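Local coordinates for alpha-galacturonidase (Bacillus subtilis, PDB 3FEF), which hydrolyses alpha-1,4-linked galacturonate units, probably di-galacturonate in nature, as an NAD- and manganese-dependent member of glycoside hydrolase family 4, at residues E226-Y231 / V254-F259; W209-S214 / Y262-A267; A9-G14 / V79-L84; A37-D42 / S67-A72; E30-T35 / A334-G339. All coordinates share one frame; numbering follows the deposited sequence.

Contact 1 of 5, residues E226-Y231 / V254-F259; sequences EFSAHY and VAFDLF
Phe-227 opens the contact from the last turns of helix 220-231. Its CG stands anti to the backbone N (chi1 -163°), a torsion that swings the ring toward helix 253-262, so that CD2 comes to 3.9 Å from CE1 of Phe-256. The two rings form an offset edge-to-face pair, Phe-256 presenting its edge to the face of Phe-227 with the planes at 85°. One residue on, Ser-228 lies against the same phenyl group by its backbone and CB: its CA sits 4.2 Å from the centroid of the Phe-256 ring, an off-centre CH-pi contact. The hydroxyl continues past the ring, OG reaching 3.6 Å from CB of Phe-256, and finds its polar partner in Glu-260, which accounts for a serine oxygen tucked among aromatic carbons. Tyr-231 closes the segment. Its CB touches CE2 of Phe-256 at 3.9 Å, and its carbonyl O lies 3.7 Å from CD2 of the same ring, while the phenol leads away to a hydrogen bond with Glu-185. The Phe-256 ring thus lies against Phe-227, Ser-228 and Tyr-231, which span one turn of helix 220-231. The short helix axes approach to 9.7 Å and cross at -120°, so the meeting is concentrated around Ser-228 and Phe-256. Beyond the pair, Tyr-236 adds its ring to the aromatic cluster, helix 171-187 packs on Phe-227, and Phe-259 reaches Ile-265 of strand 265-266.

Contact 2 of 5, residues W209-S214 / Y262-A267; sequences WITKAS and YGAIPA
The indole of Trp-209 forms a broad shelf on which the chain of strand 265-266 rests. With CG anti to the carbonyl carbon (chi1 -62°), the ring leans across the neighbouring strand, and CA of Pro-266 settles over one face of its six-membered ring, 4.2 Å from the centroid, in a CH-pi contact. The proline ring is the matching bump: its CG presses on CZ3 of Trp-209 at 3.6 Å. At the indole edge lies the carbonyl of Ala-264, and at the far corner CH2 meets CD2 of Tyr-262 at 3.8 Å, the rings oblique. An alanine in place of Trp-209 would remove the indole and would probably leave Pro-266 and Tyr-262 poorly packed. On the other sheet face Ile-210 and Ile-265 meet at their CB atoms, 4.1 Å apart, and splay apart beyond them. The small methyl of Ala-267 fits the side of the Ile-210 chain, its CB 3.8 Å from CG1, and the methyl of Ala-264 sits against the backbone O of Ile-210. An antiparallel hydrogen-bonded pair sets this fit: Ile-210 N donates to Ile-265 O, and Ile-265 N returns the bond to Ile-210 O at the same 2.9 Å, each donor lying in the carbonyl plane on a lone pair. Trp-209 and Pro-266 form the adjoining non-hydrogen-bonded pair. The result is a short antiparallel ladder at the margin of a sheet in the C-terminal domain of family 4 glycosidases; one side of it is strand 207-215, which begins directly after the metal ligand His-206.

Contact 3 of 5, residues A9-G14 / V79-L84; sequences AYIGGG and VIISIL
One face of the Tyr-10 ring is covered by Ile-80, whose CB lies 4.2 Å from the ring centroid in a CH-pi contact. CG2 of Ile-80 also comes to 3.4 Å from Tyr-10 CE1, and near the tip Ser-82 CB approaches the phenol OH obliquely. The setting is the parallel sheet of a Rossmann fold, in which strand 6-11 runs beside strand 78-81 and ends in a glycine-rich loop, entered by a type II beta turn from Tyr-10 to Gly-13, in a region assigned by similarity to NAD binding. Tyr-10 has CG anti to the backbone N (chi1 -160°), which lays the ring over its partner strand, while helix 18-28 packs on it. An alanine here would take the ring from Ile-80 and Ser-82 and would probably disturb the packing of helix 18-28 on the sheet. On the opposite face, CD1 of Ile-11 meets CG1 of Val-79 at 3.7 Å. Three backbone bonds alternate between the strands, each nearly along its C=O axis. At Gly-12 a CB would collide with the carbonyl of Ser-82; instead the glycine CA points a hydrogen at that oxygen, Gly-12 CA to Ser-82 O 3.5 Å.

Contact 4 of 5, residues A37-D42 / S67-A72; sequences ALYDLD and STLKKA
Tyr-39, at the end of strand 34-39 of the parallel Rossmann sheet and in a region assigned by similarity to NAD binding, projects toward the start of helix 69-73 with CG anti to the backbone N (chi1 173°). Its CB rests against the methyl of Ala-72, CB to CB 3.9 Å. From there the ring extends beneath the N-terminal peptide of the helix. CG and CD1 lie against the backbone of Thr-68, CD1 only 3.3 Å from its C. CE1 meets Thr-68 CA and Ser-67 O, both on the same side; the oxygen sits at the ring edge near its plane, 3.3 Å from CE1. The Leu-69 N stands 3.4 Å above the ring plane of Tyr-39, off toward the rim, and CZ faces it at 3.9 Å. Across the ring from CE1, CE2 meets Leu-69 CG at 4.1 Å, the two side chains crossing obliquely. Further back along the strand, CB of Ala-37 adds a second small hold on the same helix turn, 3.8 Å from CA of Ala-72. Asp-40 turns away from this surface, receiving Gly-14 N on OD2 and, through an Asx turn, Asp-42 N on OD1. Joined without any hydrogen bond between its segments, the contact depends on a flat aromatic ring fitted closely to a peptide backbone and on small alanine methyls, so the hold probably rests on close fit rather than on polar bonds.

Contact 5 of 5, residues E30-T35 / A334-G339; sequences ERMSGT and ALLGLG
Arg-31 bends its chain at chi3 (-69°) after an extended second torsion, and this fold carries the guanidinium toward the carbonyl of Leu-338. NH1 meets that oxygen at the edge of the guanidinium, near its plane, but the bond is long and weak, 3.4 Å from Arg-31 NH1 to Leu-338 O. NH2 is held in a salt bridge by Asp-29, so the charge has its main partner there and the bond to Leu-338 is secondary. Met-32, present as selenomethionine, starts with CG anti to the carbonyl carbon and runs extended through chi2, putting SE beside CD1 of Leu-336 at 3.6 Å; the bend at chi3 (-66°) only turns CE. Earlier in the same chain, CG of Met-32 presses on CD1 of Leu-338 at 3.3 Å, closer than carbons usually come. Leu-336 and Leu-338 share one conformation, CG anti to the carbonyl carbon and an extended second torsion, and both send CD1 toward Met-32 from either side of Gly-337. That glycine ends helix 328-335 in a Schellman motif, its positive phi turning the chain, with Gly-337 N bound to Ala-334 O at 3.0 Å. The turn thereby brings the two leucines onto the loop that leads into strand 34-39, while Leu-3 packs on both of them as well. Chemically, then, the interface is a patch of the Met-32 side chain (selenium in this crystal) against leucine methyls, with one weak polar link beside it, so fit rather than charge probably carries most of this join between N-terminal and C-terminal family regions.

Contacts 1 and 2 lie on the opposite side of the chain's centre from contacts 3 and 4. Contacts 3 and 4 share the Rossmann sheet, their centres about 9 Å apart, and meet directly where Tyr-10 N comes 2.7 Å from Ala-37 O, a probable hydrogen bond. Contact 5, centred about 19 Å from contact 3, reaches the same sheet through strand 34-39. Contacts 1 and 2 touch through helix 253-262 and the strand after it, centres about 12 Å apart. The bound magnesium, held by Cys-169 and His-206, lies between contacts 2 and 3: the side chains of Ser-82 in contact 3 and Ala-267 in contact 2 are each about 11 Å from it.

Contact 1 of 5, residues E226-Y231 / V254-F259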
# COMPACT_ATOMS: atom_id res chain seq x y z
N GLU A 226 27.10 -16.56 -21.12
CA GLU A 226 28.20 -17.04 -21.98
C GLU A 226 28.09 -16.47 -23.37
O GLU A 226 29.06 -15.97 -23.95
CB GLU A 226 28.21 -18.58 -22.06
CG GLU A 226 28.81 -19.21 -20.80
CD GLU A 226 28.19 -20.55 -20.46
OE1 GLU A 226 27.67 -21.22 -21.37
OE2 GLU A 226 28.22 -20.94 -19.27
N PHE A 227 26.88 -16.57 -23.91
CA PHE A 227 26.53 -16.05 -25.21
C PHE A 227 26.93 -14.58 -25.33
O PHE A 227 27.48 -14.15 -26.34
CB PHE A 227 25.02 -16.18 -25.34
CG PHE A 227 24.53 -16.07 -26.73
CD1 PHE A 227 25.07 -16.86 -27.72
CD2 PHE A 227 23.48 -15.20 -27.04
CE1 PHE A 227 24.61 -16.78 -29.00
CE2 PHE A 227 23.00 -15.10 -28.32
CZ PHE A 227 23.56 -15.90 -29.32
N SER A 228 26.64 -13.81 -24.29
CA SER A 228 26.93 -12.40 -24.27
C SER A 228 28.43 -12.13 -24.19
O SER A 228 28.92 -11.15 -24.77
CB SER A 228 26.24 -11.73 -23.09
OG SER A 228 26.71 -10.40 -22.95
N ALA A 229 29.16 -12.97 -23.47
CA ALA A 229 30.60 -12.78 -23.34
C ALA A 229 31.26 -13.08 -24.67
O ALA A 229 32.22 -12.44 -25.06
CB ALA A 229 31.18 -13.66 -22.26
N HIS A 230 30.73 -14.06 -25.38
CA HIS A 230 31.33 -14.43 -26.64
C HIS A 230 31.05 -13.46 -27.79
O HIS A 230 31.92 -13.22 -28.61
CB HIS A 230 30.95 -15.86 -27.03
CG HIS A 230 31.93 -16.48 -27.97
ND1 HIS A 230 31.64 -16.74 -29.29
CD2 HIS A 230 33.22 -16.86 -27.78
CE1 HIS A 230 32.70 -17.27 -29.88
NE2 HIS A 230 33.67 -17.35 -28.99
N TYR A 231 29.84 -12.90 -27.86
CA TYR A 231 29.48 -12.05 -28.99
C TYR A 231 29.27 -10.59 -28.64
O TYR A 231 28.76 -9.82 -29.45
CB TYR A 231 28.22 -12.58 -29.67
CG TYR A 231 28.38 -13.96 -30.26
CD1 TYR A 231 29.09 -14.15 -31.44
CD2 TYR A 231 27.83 -15.07 -29.63
CE1 TYR A 231 29.24 -15.41 -31.99
CE2 TYR A 231 27.98 -16.34 -30.17
CZ TYR A 231 28.69 -16.50 -31.35
OH TYR A 231 28.84 -17.75 -31.90
N VAL A 254 23.56 -3.88 -28.23
CA VAL A 254 22.97 -3.05 -27.19
C VAL A 254 22.40 -3.94 -26.08
O VAL A 254 22.58 -3.67 -24.90
CB VAL A 254 21.87 -2.11 -27.73
CG1 VAL A 254 21.24 -1.31 -26.56
CG2 VAL A 254 22.44 -1.15 -28.80
N ALA A 255 21.72 -5.02 -26.48
CA ALA A 255 21.18 -5.96 -25.53
C ALA A 255 22.29 -6.63 -24.71
O ALA A 255 22.13 -6.84 -23.51
CB ALA A 255 20.31 -7.03 -26.24
N PHE A 256 23.40 -6.99 -25.36
CA PHE A 256 24.50 -7.61 -24.62
C PHE A 256 25.10 -6.63 -23.63
O PHE A 256 25.45 -7.00 -22.51
CB PHE A 256 25.60 -8.15 -25.55
CG PHE A 256 25.15 -9.29 -26.41
CD1 PHE A 256 24.31 -10.27 -25.89
CD2 PHE A 256 25.56 -9.39 -27.73
CE1 PHE A 256 23.88 -11.33 -26.69
CE2 PHE A 256 25.13 -10.46 -28.53
CZ PHE A 256 24.29 -11.43 -28.01
N ASP A 257 25.20 -5.38 -24.04
CA ASP A 257 25.79 -4.35 -23.19
C ASP A 257 24.92 -4.10 -21.96
O ASP A 257 25.42 -3.99 -20.86
CB ASP A 257 26.00 -3.07 -24.00
CG ASP A 257 26.81 -2.02 -23.25
OD1 ASP A 257 28.02 -2.26 -23.05
OD2 ASP A 257 26.25 -0.95 -22.87
N LEU A 258 23.60 -4.01 -22.14
CA LEU A 258 22.68 -3.82 -21.02
C LEU A 258 22.68 -5.03 -20.11
O LEU A 258 22.64 -4.89 -18.88
CB LEU A 258 21.26 -3.56 -21.50
CG LEU A 258 21.15 -2.34 -22.40
CD1 LEU A 258 19.71 -1.99 -22.68
CD2 LEU A 258 21.87 -1.17 -21.80
N PHE A 259 22.75 -6.23 -20.69
CA PHE A 259 22.84 -7.43 -19.84
C PHE A 259 24.04 -7.40 -18.87
O PHE A 259 23.88 -7.70 -17.70
CB PHE A 259 22.90 -8.74 -20.63
CG PHE A 259 23.06 -9.96 -19.74
CD1 PHE A 259 21.95 -10.52 -19.09
CD2 PHE A 259 24.32 -10.51 -19.50
CE1 PHE A 259 22.09 -11.63 -18.25
CE2 PHE A 259 24.47 -11.62 -18.64
CZ PHE A 259 23.36 -12.18 -18.02

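Contact 2 of 5, residues W209-S214 / Y262-A267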
# COMPACT_ATOMS: atom_id res chain seq x y z
N TRP A 209 12.14 -6.63 -19.72
CA TRP A 209 13.30 -7.37 -19.26
C TRP A 209 12.90 -8.78 -18.88
O TRP A 209 11.82 -9.03 -18.34
CB TRP A 209 13.94 -6.66 -18.06
CG TRP A 209 14.43 -5.30 -18.45
CD1 TRP A 209 13.66 -4.18 -18.66
CD2 TRP A 209 15.79 -4.91 -18.69
NE1 TRP A 209 14.47 -3.13 -19.02
CE2 TRP A 209 15.78 -3.55 -19.05
CE3 TRP A 209 17.01 -5.59 -18.65
CZ2 TRP A 209 16.94 -2.85 -19.36
CZ3 TRP A 209 18.17 -4.90 -18.96
CH2 TRP A 209 18.13 -3.54 -19.31
N ILE A 210 13.81 -9.70 -19.12
CA ILE A 210 13.58 -11.08 -18.77
C ILE A 210 14.52 -11.44 -17.65
O ILE A 210 15.74 -11.42 -17.80
CB ILE A 210 13.80 -12.01 -19.99
CG1 ILE A 210 12.77 -11.66 -21.07
CG2 ILE A 210 13.73 -13.47 -19.57
CD1 ILE A 210 13.02 -12.33 -22.50
N THR A 211 13.94 -11.76 -16.50
CA THR A 211 14.72 -12.05 -15.31
C THR A 211 14.83 -13.57 -15.07
O THR A 211 15.64 -14.02 -14.27
CB THR A 211 14.08 -11.38 -14.09
OG1 THR A 211 12.73 -11.84 -13.98
CG2 THR A 211 14.05 -9.89 -14.27
N LYS A 212 13.99 -14.34 -15.75
CA LYS A 212 14.07 -15.80 -15.70
C LYS A 212 13.60 -16.31 -17.05
O LYS A 212 12.71 -15.72 -17.66
CB LYS A 212 13.14 -16.39 -14.63
CG LYS A 212 13.26 -15.81 -13.23
CD LYS A 212 11.95 -16.08 -12.47
CE LYS A 212 11.99 -15.55 -11.04
NZ LYS A 212 10.62 -15.32 -10.48
N ALA A 213 14.21 -17.39 -17.49
CA ALA A 213 13.94 -17.95 -18.80
C ALA A 213 14.37 -19.41 -18.85
O ALA A 213 15.38 -19.81 -18.26
CB ALA A 213 14.65 -17.14 -19.86
N SER A 214 13.60 -20.21 -19.56
CA SER A 214 13.93 -21.60 -19.66
C SER A 214 13.46 -22.17 -20.98
O SER A 214 12.50 -21.65 -21.61
CB SER A 214 13.29 -22.38 -18.52
OG SER A 214 11.88 -22.27 -18.55
N TYR A 262 23.27 -5.02 -16.14
CA TYR A 262 22.12 -5.16 -15.25
C TYR A 262 21.79 -6.56 -14.80
O TYR A 262 21.07 -6.73 -13.84
CB TYR A 262 20.89 -4.50 -15.88
CG TYR A 262 21.01 -3.00 -16.04
CD1 TYR A 262 21.00 -2.15 -14.92
CD2 TYR A 262 21.13 -2.42 -17.30
CE1 TYR A 262 21.09 -0.77 -15.06
CE2 TYR A 262 21.22 -1.03 -17.46
CZ TYR A 262 21.19 -0.21 -16.33
OH TYR A 262 21.29 1.15 -16.47
N GLY A 263 22.31 -7.57 -15.50
CA GLY A 263 22.07 -8.97 -15.11
C GLY A 263 20.71 -9.55 -15.48
O GLY A 263 20.38 -10.67 -15.09
N ALA A 264 19.89 -8.79 -16.21
CA ALA A 264 18.66 -9.35 -16.76
C ALA A 264 18.72 -9.17 -18.26
O ALA A 264 19.44 -8.33 -18.74
CB ALA A 264 17.42 -8.66 -16.17
N ILE A 265 17.99 -9.98 -19.02
CA ILE A 265 18.05 -9.91 -20.46
C ILE A 265 17.11 -8.84 -21.04
O ILE A 265 15.92 -8.95 -20.93
CB ILE A 265 17.69 -11.26 -21.08
CG1 ILE A 265 18.66 -12.36 -20.60
CG2 ILE A 265 17.61 -11.15 -22.61
CD1 ILE A 265 18.30 -13.79 -21.07
N PRO A 266 17.67 -7.81 -21.69
CA PRO A 266 16.82 -6.79 -22.26
C PRO A 266 15.95 -7.44 -23.33
O PRO A 266 16.44 -8.26 -24.11
CB PRO A 266 17.81 -5.81 -22.88
CG PRO A 266 19.15 -6.13 -22.21
CD PRO A 266 19.09 -7.60 -22.01
N ALA A 267 14.67 -7.10 -23.36
CA ALA A 267 13.72 -7.86 -24.20
C ALA A 267 12.97 -7.00 -25.20
O ALA A 267 11.75 -7.10 -25.30
CB ALA A 267 12.73 -8.63 -23.30

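Contact 3 of 5, residues A9-G14 / V79-L84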
# COMPACT_ATOMS: atom_id res chain seq x y z
N ALA A 9 -14.57 -4.55 -34.06
CA ALA A 9 -14.47 -3.19 -34.53
C ALA A 9 -12.99 -2.89 -34.70
O ALA A 9 -12.18 -3.19 -33.81
CB ALA A 9 -15.10 -2.24 -33.55
N TYR A 10 -12.61 -2.34 -35.84
CA TYR A 10 -11.21 -2.03 -36.08
C TYR A 10 -11.01 -0.54 -36.28
O TYR A 10 -11.40 -0.01 -37.31
CB TYR A 10 -10.70 -2.77 -37.30
CG TYR A 10 -9.21 -2.85 -37.28
CD1 TYR A 10 -8.58 -4.04 -37.04
CD2 TYR A 10 -8.43 -1.71 -37.42
CE1 TYR A 10 -7.21 -4.12 -36.98
CE2 TYR A 10 -7.06 -1.78 -37.36
CZ TYR A 10 -6.46 -3.00 -37.14
OH TYR A 10 -5.10 -3.09 -37.07
N ILE A 11 -10.39 0.12 -35.30
CA ILE A 11 -10.09 1.54 -35.38
C ILE A 11 -8.68 1.76 -35.91
O ILE A 11 -7.68 1.37 -35.29
CB ILE A 11 -10.26 2.22 -34.01
CG1 ILE A 11 -11.66 1.95 -33.47
CG2 ILE A 11 -9.99 3.71 -34.13
CD1 ILE A 11 -11.86 2.37 -32.04
N GLY A 12 -8.61 2.38 -37.09
CA GLY A 12 -7.38 2.50 -37.85
C GLY A 12 -7.48 1.48 -38.96
O GLY A 12 -6.46 0.99 -39.47
N GLY A 13 -8.73 1.17 -39.33
CA GLY A 13 -9.03 0.12 -40.32
C GLY A 13 -8.48 0.30 -41.73
O GLY A 13 -8.70 -0.56 -42.61
N GLY A 14 -7.78 1.40 -41.97
CA GLY A 14 -7.12 1.62 -43.24
C GLY A 14 -5.67 1.17 -43.11
O GLY A 14 -4.89 1.26 -44.06
N VAL A 79 -12.50 -4.73 -29.80
CA VAL A 79 -12.07 -3.46 -30.41
C VAL A 79 -10.56 -3.44 -30.53
O VAL A 79 -9.83 -3.56 -29.53
CB VAL A 79 -12.56 -2.21 -29.61
CG1 VAL A 79 -12.19 -0.93 -30.34
CG2 VAL A 79 -14.07 -2.25 -29.42
N ILE A 80 -10.08 -3.33 -31.76
CA ILE A 80 -8.66 -3.25 -32.02
C ILE A 80 -8.35 -1.82 -32.42
O ILE A 80 -9.09 -1.21 -33.21
CB ILE A 80 -8.29 -4.18 -33.17
CG1 ILE A 80 -8.65 -5.63 -32.81
CG2 ILE A 80 -6.81 -4.01 -33.56
CD1 ILE A 80 -8.48 -6.56 -33.95
N ILE A 81 -7.27 -1.29 -31.87
CA ILE A 81 -6.86 0.07 -32.19
C ILE A 81 -5.43 0.09 -32.70
O ILE A 81 -4.48 -0.32 -32.00
CB ILE A 81 -6.92 1.01 -30.97
CG1 ILE A 81 -8.27 0.86 -30.26
CG2 ILE A 81 -6.65 2.46 -31.40
CD1 ILE A 81 -8.32 1.56 -28.88
N SER A 82 -5.29 0.57 -33.92
CA SER A 82 -4.00 0.71 -34.53
C SER A 82 -4.00 1.94 -35.43
O SER A 82 -4.19 1.82 -36.64
CB SER A 82 -3.72 -0.53 -35.37
OG SER A 82 -2.72 -0.24 -36.30
N ILE A 83 -3.81 3.11 -34.83
CA ILE A 83 -3.82 4.35 -35.58
C ILE A 83 -2.49 5.07 -35.46
O ILE A 83 -1.65 4.72 -34.62
CB ILE A 83 -4.87 5.33 -35.07
CG1 ILE A 83 -4.60 5.66 -33.60
CG2 ILE A 83 -6.29 4.79 -35.28
CD1 ILE A 83 -5.57 6.64 -33.04
N LEU A 84 -2.31 6.06 -36.31
CA LEU A 84 -1.16 6.95 -36.24
C LEU A 84 -1.67 8.27 -35.66
O LEU A 84 -2.57 8.89 -36.22
CB LEU A 84 -0.57 7.18 -37.63
CG LEU A 84 0.52 8.26 -37.69
CD1 LEU A 84 1.81 7.78 -36.99
CD2 LEU A 84 0.79 8.67 -39.14

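Contact 4 of 5, residues A37-D42 / S67-A72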
# COMPACT_ATOMS: atom_id res chain seq x y z
N ALA A 37 -15.85 -4.59 -38.67
CA ALA A 37 -16.16 -3.22 -39.05
C ALA A 37 -14.86 -2.40 -39.08
O ALA A 37 -14.20 -2.23 -38.04
CB ALA A 37 -17.13 -2.61 -38.07
N LEU A 38 -14.49 -1.92 -40.27
CA LEU A 38 -13.28 -1.12 -40.45
C LEU A 38 -13.58 0.38 -40.36
O LEU A 38 -14.32 0.92 -41.18
CB LEU A 38 -12.63 -1.43 -41.79
CG LEU A 38 -12.17 -2.87 -42.09
CD1 LEU A 38 -11.83 -3.03 -43.56
CD2 LEU A 38 -10.97 -3.24 -41.24
N TYR A 39 -13.01 1.06 -39.38
CA TYR A 39 -13.18 2.51 -39.30
C TYR A 39 -11.85 3.23 -39.39
O TYR A 39 -10.87 2.84 -38.75
CB TYR A 39 -13.92 2.92 -38.03
CG TYR A 39 -13.96 4.41 -37.86
CD1 TYR A 39 -14.94 5.18 -38.50
CD2 TYR A 39 -13.00 5.07 -37.10
CE1 TYR A 39 -14.96 6.55 -38.37
CE2 TYR A 39 -13.01 6.46 -36.96
CZ TYR A 39 -14.00 7.18 -37.60
OH TYR A 39 -14.04 8.56 -37.47
N ASP A 40 -11.83 4.31 -40.16
CA ASP A 40 -10.62 5.09 -40.36
C ASP A 40 -10.97 6.48 -40.87
O ASP A 40 -11.84 6.63 -41.73
CB ASP A 40 -9.70 4.39 -41.37
CG ASP A 40 -8.26 4.89 -41.30
OD1 ASP A 40 -8.05 6.12 -41.37
OD2 ASP A 40 -7.34 4.05 -41.16
N LEU A 41 -10.30 7.50 -40.34
CA LEU A 41 -10.52 8.87 -40.80
C LEU A 41 -10.40 8.90 -42.32
O LEU A 41 -11.14 9.61 -43.00
CB LEU A 41 -9.51 9.83 -40.17
CG LEU A 41 -9.61 9.98 -38.64
CD1 LEU A 41 -8.50 10.91 -38.12
CD2 LEU A 41 -11.00 10.50 -38.25
N ASP A 42 -9.46 8.13 -42.85
CA ASP A 42 -9.27 8.03 -44.29
C ASP A 42 -10.08 6.84 -44.84
O ASP A 42 -9.59 5.70 -44.86
CB ASP A 42 -7.79 7.84 -44.60
CG ASP A 42 -7.54 7.57 -46.08
OD1 ASP A 42 -8.53 7.42 -46.83
OD2 ASP A 42 -6.38 7.48 -46.48
N SER A 67 -18.34 4.48 -41.71
CA SER A 67 -18.01 5.90 -41.77
C SER A 67 -17.85 6.57 -40.42
O SER A 67 -17.31 7.67 -40.35
CB SER A 67 -19.08 6.65 -42.56
OG SER A 67 -20.36 6.36 -42.03
N THR A 68 -18.32 5.93 -39.36
CA THR A 68 -18.20 6.53 -38.03
C THR A 68 -17.85 5.51 -36.94
O THR A 68 -18.09 4.32 -37.11
CB THR A 68 -19.50 7.23 -37.63
OG1 THR A 68 -20.53 6.26 -37.53
CG2 THR A 68 -19.90 8.30 -38.67
N LEU A 69 -17.28 6.01 -35.84
CA LEU A 69 -16.92 5.22 -34.68
C LEU A 69 -18.12 4.46 -34.13
O LEU A 69 -18.05 3.25 -33.85
CB LEU A 69 -16.40 6.12 -33.57
CG LEU A 69 -14.91 6.39 -33.32
CD1 LEU A 69 -14.76 7.37 -32.15
CD2 LEU A 69 -14.15 5.09 -33.03
N LYS A 70 -19.22 5.19 -33.94
CA LYS A 70 -20.43 4.61 -33.39
C LYS A 70 -20.86 3.36 -34.15
O LYS A 70 -21.23 2.37 -33.56
CB LYS A 70 -21.56 5.64 -33.41
CG LYS A 70 -22.94 5.04 -33.18
CD LYS A 70 -23.99 6.13 -33.12
CE LYS A 70 -25.26 5.65 -32.43
NZ LYS A 70 -26.28 6.75 -32.44
N LYS A 71 -20.82 3.42 -35.47
CA LYS A 71 -21.22 2.29 -36.28
C LYS A 71 -20.23 1.12 -36.15
O LYS A 71 -20.63 -0.02 -36.07
CB LYS A 71 -21.36 2.71 -37.74
CG LYS A 71 -22.72 2.40 -38.36
CD LYS A 71 -23.10 3.45 -39.42
CE LYS A 71 -21.85 3.96 -40.15
NZ LYS A 71 -22.11 5.19 -40.96
N ALA A 72 -18.94 1.43 -36.12
CA ALA A 72 -17.92 0.41 -35.88
C ALA A 72 -18.16 -0.30 -34.55
O ALA A 72 -18.11 -1.52 -34.48
CB ALA A 72 -16.53 1.02 -35.92

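Contact 5 of 5, residues E30-T35 / A334-G339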
# COMPACT_ATOMS: atom_id res chain seq x y z
N GLU A 30 -9.84 -21.51 -37.87
CA GLU A 30 -11.11 -22.17 -38.16
C GLU A 30 -12.02 -22.18 -36.93
O GLU A 30 -13.18 -22.61 -36.99
CB GLU A 30 -10.87 -23.58 -38.71
CG GLU A 30 -9.77 -23.61 -39.78
CD GLU A 30 -9.95 -24.74 -40.80
OE1 GLU A 30 -10.98 -25.45 -40.75
OE2 GLU A 30 -9.06 -24.91 -41.66
N ARG A 31 -11.51 -21.68 -35.82
CA ARG A 31 -12.26 -21.62 -34.57
C ARG A 31 -13.38 -20.57 -34.58
O ARG A 31 -14.32 -20.67 -33.81
CB ARG A 31 -11.30 -21.34 -33.40
CG ARG A 31 -10.37 -22.51 -33.02
CD ARG A 31 -9.48 -22.11 -31.81
NE ARG A 31 -8.49 -21.10 -32.15
CZ ARG A 31 -7.55 -20.63 -31.33
NH1 ARG A 31 -7.46 -21.08 -30.09
NH2 ARG A 31 -6.70 -19.71 -31.76
N MSE A 32 -13.29 -19.57 -35.46
CA MSE A 32 -14.19 -18.42 -35.36
C MSE A 32 -14.68 -17.90 -36.69
O MSE A 32 -14.08 -18.13 -37.73
CB MSE A 32 -13.47 -17.26 -34.66
CG MSE A 32 -13.03 -17.50 -33.24
SE MSE A 32 -11.95 -15.97 -32.62
CE MSE A 32 -10.39 -16.14 -33.76
N SER A 33 -15.76 -17.13 -36.64
CA SER A 33 -16.19 -16.38 -37.80
C SER A 33 -17.13 -15.27 -37.39
O SER A 33 -17.73 -15.33 -36.32
CB SER A 33 -16.87 -17.31 -38.82
OG SER A 33 -18.23 -17.50 -38.47
N GLY A 34 -17.26 -14.26 -38.24
CA GLY A 34 -18.15 -13.12 -37.98
C GLY A 34 -17.78 -11.96 -38.88
O GLY A 34 -17.44 -12.14 -40.05
N THR A 35 -17.83 -10.74 -38.34
CA THR A 35 -17.62 -9.54 -39.15
C THR A 35 -16.59 -8.57 -38.55
O THR A 35 -16.45 -8.45 -37.33
CB THR A 35 -18.92 -8.75 -39.30
OG1 THR A 35 -19.26 -8.22 -38.02
CG2 THR A 35 -20.06 -9.66 -39.75
N ALA A 334 -8.87 -16.68 -27.13
CA ALA A 334 -8.81 -17.01 -25.70
C ALA A 334 -9.89 -16.20 -24.97
O ALA A 334 -10.54 -16.68 -24.06
CB ALA A 334 -7.44 -16.72 -25.14
N LEU A 335 -10.07 -14.95 -25.39
CA LEU A 335 -11.05 -14.10 -24.74
C LEU A 335 -12.45 -14.62 -24.95
O LEU A 335 -13.33 -14.38 -24.14
CB LEU A 335 -10.91 -12.65 -25.20
CG LEU A 335 -9.70 -11.95 -24.56
CD1 LEU A 335 -9.45 -10.61 -25.22
CD2 LEU A 335 -9.92 -11.78 -23.06
N LEU A 336 -12.66 -15.36 -26.04
CA LEU A 336 -13.98 -15.94 -26.34
C LEU A 336 -14.17 -17.32 -25.72
O LEU A 336 -15.24 -17.93 -25.84
CB LEU A 336 -14.22 -16.00 -27.84
CG LEU A 336 -14.25 -14.60 -28.48
CD1 LEU A 336 -13.99 -14.66 -29.97
CD2 LEU A 336 -15.58 -13.92 -28.19
N GLY A 337 -13.14 -17.81 -25.05
CA GLY A 337 -13.23 -19.11 -24.40
C GLY A 337 -12.82 -20.25 -25.31
O GLY A 337 -12.98 -21.41 -24.95
N LEU A 338 -12.24 -19.94 -26.47
CA LEU A 338 -11.90 -20.98 -27.44
C LEU A 338 -10.50 -21.51 -27.25
O LEU A 338 -9.98 -22.23 -28.09
CB LEU A 338 -12.05 -20.45 -28.87
CG LEU A 338 -13.44 -19.88 -29.14
CD1 LEU A 338 -13.49 -19.20 -30.49
CD2 LEU A 338 -14.50 -20.97 -29.05
N GLY A 339 -9.90 -21.15 -26.13
CA GLY A 339 -8.56 -21.57 -25.76
C GLY A 339 -8.24 -20.81 -24.48
O GLY A 339 -9.07 -20.01 -23.99